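PDB 3HYW: sulfide-quinone reductase from Aquifex aeolicus, which catalyses the FAD-dependent oxidation of hydrogen sulfide by a quinone, yielding polysulfur and a quinol. Local coordinates for the interface of chains A and B. Residues are numbered along the deposited sequence; one frame, centred on the assembly and turned at random. Chains: chain A/B, Sulfide-quinone reductase.

The interface of chains A and B. Residues chain A 171, 175-178; chain B 342, 362, 366-368.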
loop_
_atom_site.group_PDB
_atom_site.type_symbol
_atom_site.label_atom_id
_atom_site.label_comp_id
_atom_site.label_asym_id
_atom_site.label_seq_id
_atom_site.Cartn_x
_atom_site.Cartn_y
_atom_site.Cartn_z
ATOM N N LEU A 171 -9.794 -23.110 11.296
ATOM C CA LEU A 171 -8.525 -23.703 11.716
ATOM C C LEU A 171 -8.010 -23.064 13.004
ATOM O O LEU A 171 -7.484 -23.754 13.876
ATOM C CB LEU A 171 -7.479 -23.613 10.593
ATOM C CG LEU A 171 -7.806 -24.358 9.285
ATOM C CD1 LEU A 171 -6.903 -23.919 8.138
ATOM C CD2 LEU A 171 -7.742 -25.872 9.471
ATOM N N GLY A 175 -7.515 -24.571 16.664
ATOM C CA GLY A 175 -6.150 -24.394 17.163
ATOM C C GLY A 175 -5.089 -25.105 16.342
ATOM O O GLY A 175 -4.044 -25.479 16.866
ATOM N N ILE A 176 -5.355 -25.282 15.049
ATOM C CA ILE A 176 -4.435 -25.994 14.157
ATOM C C ILE A 176 -3.984 -25.165 12.946
ATOM O O ILE A 176 -3.429 -25.709 11.985
ATOM C CB ILE A 176 -5.019 -27.362 13.687
ATOM C CG1 ILE A 176 -6.357 -27.171 12.959
ATOM C CG2 ILE A 176 -5.144 -28.329 14.873
ATOM C CD1 ILE A 176 -6.769 -28.351 12.089
ATOM N N ARG A 177 -4.216 -23.854 12.996
ATOM C CA ARG A 177 -3.816 -22.957 11.903
ATOM C C ARG A 177 -2.288 -22.913 11.720
ATOM O O ARG A 177 -1.793 -22.756 10.600
ATOM C CB ARG A 177 -4.408 -21.547 12.093
ATOM C CG ARG A 177 -4.018 -20.524 11.011
ATOM C CD ARG A 177 -4.551 -20.889 9.626
ATOM N NE ARG A 177 -3.469 -21.008 8.646
ATOM C CZ ARG A 177 -2.986 -20.017 7.898
ATOM N NH1 ARG A 177 -3.483 -18.789 7.981
ATOM N NH2 ARG A 177 -1.998 -20.265 7.052
ATOM N N TYR A 178 -1.546 -23.084 12.812
ATOM C CA TYR A 178 -0.081 -23.114 12.748
ATOM C C TYR A 178 0.465 -24.372 12.053
ATOM O O TYR A 178 1.663 -24.460 11.768
ATOM C CB TYR A 178 0.543 -22.921 14.142
ATOM C CG TYR A 178 0.593 -24.165 15.009
ATOM C CD1 TYR A 178 1.812 -24.788 15.288
ATOM C CD2 TYR A 178 -0.574 -24.714 15.553
ATOM C CE1 TYR A 178 1.872 -25.926 16.087
ATOM C CE2 TYR A 178 -0.525 -25.851 16.350
ATOM C CZ TYR A 178 0.704 -26.452 16.612
ATOM O OH TYR A 178 0.765 -27.578 17.398
ATOM N N ARG B 342 8.232 -23.333 21.792
ATOM C CA ARG B 342 7.213 -22.810 20.890
ATOM C C ARG B 342 7.836 -21.923 19.802
ATOM O O ARG B 342 7.401 -21.944 18.648
ATOM C CB ARG B 342 6.159 -22.040 21.696
ATOM C CG ARG B 342 5.071 -21.356 20.877
ATOM C CD ARG B 342 4.056 -22.350 20.344
ATOM N NE ARG B 342 3.034 -21.686 19.547
ATOM C CZ ARG B 342 2.028 -22.305 18.935
ATOM N NH1 ARG B 342 1.891 -23.624 19.029
ATOM N NH2 ARG B 342 1.147 -21.598 18.233
ATOM N N PRO B 362 3.500 -18.972 15.925
ATOM C CA PRO B 362 4.939 -18.875 16.182
ATOM C C PRO B 362 5.611 -17.914 15.197
ATOM O O PRO B 362 4.944 -17.371 14.311
ATOM C CB PRO B 362 5.445 -20.307 15.933
ATOM C CG PRO B 362 4.227 -21.153 15.685
ATOM C CD PRO B 362 3.160 -20.220 15.224
ATOM N N PRO B 366 3.301 -21.537 9.150
ATOM C CA PRO B 366 2.108 -20.701 9.305
ATOM C C PRO B 366 1.868 -20.303 10.758
ATOM O O PRO B 366 2.222 -21.047 11.677
ATOM C CB PRO B 366 0.976 -21.586 8.782
ATOM C CG PRO B 366 1.458 -22.957 8.937
ATOM C CD PRO B 366 2.954 -22.933 8.833
ATOM N N ARG B 367 1.274 -19.131 10.951
ATOM C CA ARG B 367 1.081 -18.577 12.283
ATOM C C ARG B 367 -0.342 -18.734 12.786
ATOM O O ARG B 367 -1.304 -18.668 12.010
ATOM C CB ARG B 367 1.464 -17.104 12.292
ATOM C CG ARG B 367 2.844 -16.866 11.762
ATOM C CD ARG B 367 3.396 -15.596 12.307
ATOM N NE ARG B 367 4.793 -15.445 11.935
ATOM C CZ ARG B 367 5.223 -14.714 10.914
ATOM N NH1 ARG B 367 6.522 -14.637 10.662
ATOM N NH2 ARG B 367 4.361 -14.054 10.155
ATOM N N GLU B 368 -0.463 -18.938 14.094
ATOM C CA GLU B 368 -1.763 -18.946 14.740
ATOM C C GLU B 368 -2.255 -17.508 14.892
ATOM O O GLU B 368 -3.435 -17.228 14.684
ATOM C CB GLU B 368 -1.684 -19.634 16.108
ATOM C CG GLU B 368 -3.020 -20.118 16.645
ATOM C CD GLU B 368 -3.544 -21.362 15.930
ATOM O OE1 GLU B 368 -2.735 -22.166 15.411
ATOM O OE2 GLU B 368 -4.773 -21.544 15.900
#
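A:Arg177 and A:Tyr178 open the short 3-10 helix 177-179 just beyond helix 158-173, and their backbone turns its amide groups toward B:Glu368, in a loop segment of chain B directly before strand 369-375. The carboxylate of B:Glu368 comes in over this turn, and its OE1 accepts a hydrogen bond from A:Tyr178 N at 3.0 Å, on the syn side but 35° out of the carboxylate plane. The neighbouring A:Arg177 N lies 3.3 Å from the same OE1, while OE2 rests against A:Gly175 CA. With these amides at the start of the helical turn, their dipoles are likely to stabilise a negative charge on the carboxylate. An alanine in place of B:Glu368 would probably leave A:Tyr178 N without its acceptor across the interface and open a gap beside A:Arg177 CB.

A:Tyr178 has CG between its own N and carbonyl carbon (chi1 81°), which sets the ring beside B:Glu368, its CD2 toward OE1, and presents one face to B:Arg342. NH1 of that guanidinium sits over the face in a cation-pi contact, 3.8 Å from the centroid and shifted toward the rim; the two planes are 48° apart. At the foot of the ring, A:Tyr178 CB packs on B:Pro362 CD. The protein is a homotrimer, and this patch forms part of one subunit contact. At the end of the patch away from B:Arg342, A:Arg177 NH2 of the guanidinium lies 3.7 Å from B:Pro366 CB.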